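Local coordinates for multiple PDZ domain protein (Mus musculus, PDB 4XH7) that probably serves as a scaffold in signalling, its fourth PDZ domain being of the kind that binds short peptide segments of partner proteins, at residues E27-K35 / P63-F71. Sequence-based numbering, arbitrary orientation.
Sequences EIVVAHVSK and PVGHSGKLF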
loop_
_atom_site.group_PDB
_atom_site.type_symbol
_atom_site.label_atom_id
_atom_site.label_comp_id
_atom_site.label_asym_id
_atom_site.label_seq_id
_atom_site.Cartn_x
_atom_site.Cartn_y
_atom_site.Cartn_z
ATOM N N GLU A 27 0.279 9.906 8.235
ATOM C CA GLU A 27 -0.210 8.728 8.927
ATOM C C GLU A 27 0.140 7.509 8.077
ATOM O O GLU A 27 -0.184 7.486 6.899
ATOM C CB GLU A 27 -1.728 8.789 9.132
ATOM C CG GLU A 27 -2.243 7.551 9.801
ATOM C CD GLU A 27 -3.759 7.470 9.892
ATOM O OE1 GLU A 27 -4.472 8.286 9.258
ATOM O OE2 GLU A 27 -4.237 6.570 10.616
ATOM N N ILE A 28 0.812 6.530 8.671
ATOM C CA ILE A 28 1.164 5.298 7.949
ATOM C C ILE A 28 0.111 4.238 8.201
ATOM O O ILE A 28 -0.400 4.141 9.322
ATOM C CB ILE A 28 2.546 4.736 8.404
ATOM C CG1 ILE A 28 3.606 5.847 8.448
ATOM C CG2 ILE A 28 2.980 3.541 7.510
ATOM C CD1 ILE A 28 3.837 6.555 7.060
ATOM N N VAL A 29 -0.232 3.461 7.163
ATOM C CA VAL A 29 -1.235 2.429 7.258
ATOM C C VAL A 29 -0.676 1.151 6.678
ATOM O O VAL A 29 -0.058 1.173 5.614
ATOM C CB VAL A 29 -2.507 2.820 6.484
ATOM C CG1 VAL A 29 -3.539 1.714 6.610
ATOM C CG2 VAL A 29 -3.029 4.166 6.998
ATOM N N VAL A 30 -0.869 0.036 7.376
ATOM C CA VAL A 30 -0.522 -1.274 6.816
ATOM C C VAL A 30 -1.790 -2.050 6.498
ATOM O O VAL A 30 -2.681 -2.165 7.348
ATOM C CB VAL A 30 0.383 -2.076 7.785
ATOM C CG1 VAL A 30 0.655 -3.493 7.259
ATOM C CG2 VAL A 30 1.706 -1.357 7.924
ATOM N N ALA A 31 -1.896 -2.576 5.275
ATOM C CA ALA A 31 -3.075 -3.374 4.915
ATOM C C ALA A 31 -2.652 -4.769 4.501
ATOM O O ALA A 31 -1.725 -4.925 3.725
ATOM C CB ALA A 31 -3.855 -2.715 3.791
ATOM N N HIS A 32 -3.343 -5.784 5.019
ATOM C CA HIS A 32 -3.099 -7.147 4.561
ATOM C C HIS A 32 -4.202 -7.503 3.590
ATOM O O HIS A 32 -5.403 -7.505 3.939
ATOM C CB HIS A 32 -3.041 -8.107 5.748
ATOM C CG HIS A 32 -1.946 -7.774 6.701
ATOM N ND1 HIS A 32 -2.166 -7.077 7.868
ATOM C CD2 HIS A 32 -0.613 -7.994 6.637
ATOM C CE1 HIS A 32 -1.016 -6.895 8.494
ATOM N NE2 HIS A 32 -0.055 -7.436 7.765
ATOM N N VAL A 33 -3.800 -7.756 2.356
ATOM C CA VAL A 33 -4.746 -7.929 1.271
ATOM C C VAL A 33 -4.582 -9.338 0.724
ATOM O O VAL A 33 -3.464 -9.844 0.663
ATOM C CB VAL A 33 -4.479 -6.876 0.158
ATOM C CG1 VAL A 33 -5.360 -7.097 -1.073
ATOM C CG2 VAL A 33 -4.738 -5.477 0.701
ATOM N N SER A 34 -5.688 -9.971 0.348
ATOM C CA SER A 34 -5.628 -11.246 -0.365
ATOM C C SER A 34 -6.339 -11.134 -1.693
ATOM O O SER A 34 -7.533 -10.815 -1.741
ATOM C CB SER A 34 -6.261 -12.358 0.472
ATOM O OG SER A 34 -5.442 -12.605 1.602
ATOM N N LYS A 35 -5.589 -11.335 -2.767
ATOM C CA LYS A 35 -6.182 -11.295 -4.091
ATOM C C LYS A 35 -7.097 -12.505 -4.258
ATOM O O LYS A 35 -6.930 -13.509 -3.574
ATOM C CB LYS A 35 -5.102 -11.262 -5.159
ATOM C CG LYS A 35 -4.464 -9.895 -5.290
ATOM C CD LYS A 35 -3.048 -9.959 -5.819
ATOM C CE LYS A 35 -2.975 -10.686 -7.122
ATOM N NZ LYS A 35 -1.641 -10.558 -7.723
ATOM N N PRO A 63 -10.200 -6.802 -3.693
ATOM C CA PRO A 63 -9.340 -7.217 -2.575
ATOM C C PRO A 63 -9.002 -6.077 -1.609
ATOM O O PRO A 63 -9.103 -6.257 -0.395
ATOM C CB PRO A 63 -8.074 -7.714 -3.278
ATOM C CG PRO A 63 -8.632 -8.271 -4.605
ATOM C CD PRO A 63 -9.734 -7.329 -4.989
ATOM N N VAL A 64 -8.569 -4.932 -2.132
ATOM C CA VAL A 64 -8.225 -3.821 -1.223
ATOM C C VAL A 64 -9.477 -3.331 -0.475
ATOM O O VAL A 64 -9.421 -3.024 0.742
ATOM C CB VAL A 64 -7.559 -2.687 -1.995
ATOM C CG1 VAL A 64 -7.504 -1.422 -1.145
ATOM C CG2 VAL A 64 -6.140 -3.096 -2.439
ATOM N N GLY A 65 -10.621 -3.285 -1.173
ATOM C CA GLY A 65 -11.863 -2.903 -0.520
ATOM C C GLY A 65 -12.211 -3.869 0.616
ATOM O O GLY A 65 -12.694 -3.454 1.687
ATOM N N HIS A 66 -11.931 -5.157 0.402
ATOM C CA HIS A 66 -12.230 -6.148 1.430
ATOM C C HIS A 66 -11.360 -5.964 2.658
ATOM O O HIS A 66 -11.806 -6.250 3.782
ATOM C CB HIS A 66 -12.064 -7.563 0.897
ATOM C CG HIS A 66 -13.219 -8.024 0.059
ATOM N ND1 HIS A 66 -13.522 -9.355 -0.127
ATOM C CD2 HIS A 66 -14.129 -7.325 -0.661
ATOM C CE1 HIS A 66 -14.590 -9.459 -0.904
ATOM N NE2 HIS A 66 -14.978 -8.243 -1.244
ATOM N N SER A 67 -10.130 -5.499 2.464
ATOM C CA SER A 67 -9.274 -5.169 3.613
ATOM C C SER A 67 -9.836 -4.008 4.428
ATOM O O SER A 67 -9.779 -4.022 5.658
ATOM C CB SER A 67 -7.856 -4.827 3.168
ATOM O OG SER A 67 -7.324 -3.876 4.064
ATOM N N GLY A 68 -10.369 -2.995 3.755
ATOM C CA GLY A 68 -11.006 -1.897 4.452
ATOM C C GLY A 68 -10.084 -0.791 4.965
ATOM O O GLY A 68 -10.571 0.247 5.383
ATOM N N LYS A 69 -8.774 -1.019 4.916
ATOM C CA LYS A 69 -7.805 -0.104 5.495
ATOM C C LYS A 69 -7.388 1.057 4.606
ATOM O O LYS A 69 -6.836 2.057 5.101
ATOM C CB LYS A 69 -6.523 -0.869 5.845
ATOM C CG LYS A 69 -6.672 -1.978 6.869
ATOM C CD LYS A 69 -6.795 -1.410 8.248
ATOM C CE LYS A 69 -6.632 -2.495 9.286
ATOM N NZ LYS A 69 -7.303 -2.095 10.550
ATOM N N LEU A 70 -7.523 0.876 3.297
ATOM C CA LEU A 70 -6.994 1.846 2.356
ATOM C C LEU A 70 -8.112 2.646 1.700
ATOM O O LEU A 70 -9.181 2.119 1.379
ATOM C CB LEU A 70 -6.152 1.141 1.290
ATOM C CG LEU A 70 -4.978 0.322 1.813
ATOM C CD1 LEU A 70 -4.142 -0.254 0.687
ATOM C CD2 LEU A 70 -4.061 1.157 2.719
ATOM N N PHE A 71 -7.856 3.928 1.495
ATOM C CA PHE A 71 -8.842 4.861 0.964
ATOM C C PHE A 71 -8.329 5.589 -0.263
ATOM O O PHE A 71 -7.115 5.730 -0.448
ATOM C CB PHE A 71 -9.207 5.917 2.031
ATOM C CG PHE A 71 -9.952 5.352 3.212
ATOM C CD1 PHE A 71 -9.275 4.633 4.183
ATOM C CD2 PHE A 71 -11.321 5.535 3.340
ATOM C CE1 PHE A 71 -9.934 4.090 5.286
ATOM C CE2 PHE A 71 -11.997 5.002 4.434
ATOM C CZ PHE A 71 -11.310 4.261 5.395
HETATM O O HOH W 1 -5.626 -5.379 6.623
HETATM O O HOH W 2 -8.271 -8.574 0.913
#
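Val-33 packs against the short helix 63-67 with both methyls, above all against Pro-63, and this pair gives up more surface to the contact than any other residues, which marks the tightly packed end. Its CG1 meets Pro-63 CB at 3.6 Å, while CG2 lies 4.2 Å from Val-64 CG2 and also reaches Ser-67 CB. The torsion explains this division: CG1 is anti to the backbone N (chi1 174°) and turns to the proline, leaving CG2, beside that N, for Val-64 and, a turn after Pro-63, Ser-67. With an alanine here both methyls go, and Pro-63 CB and Val-64 CG2 would probably lose their apolar cover from the strand. Further along, the Ala-31 methyl touches Leu-70 CG at 3.8 Å, and the side chains of Leu-70 and Val-29 run past each other in opposite directions, CD2 of the leucine beside CG1 of the valine. Strand 26-34 is an edge strand of the PDZ fold's antiparallel sheet, paired through backbone hydrogen bonds with strand 102-110; on its other edge, helix 63-67 and the turn after it lie beside it without a direct hydrogen bond. The axes of strand segment 27-34 and helix 63-67 pass 7.2 Å apart, their directions differing by 134°. Val-64 and Leu-70 continue inward onto strand 52-58, through Val-58 and Ile-55.

Along the open side, water takes the place of direct polar contacts. One water accepts from Ser-34 N and donates to Pro-63 O (2.8 Å), bridging strand to helix. A second accepts from His-32 N at 2.8 Å but has only a weak link to Ser-67 OG. That hydroxyl also receives a weak bond from Lys-69 N (3.3 Å), just past Gly-68, the first residue after the helix to leave helical angles, with positive phi. Lys-69 holds its CB 3.8 Å from Ala-31 CB, yet the chain bends at chi2 (-76°) and carries its amine away from the strand.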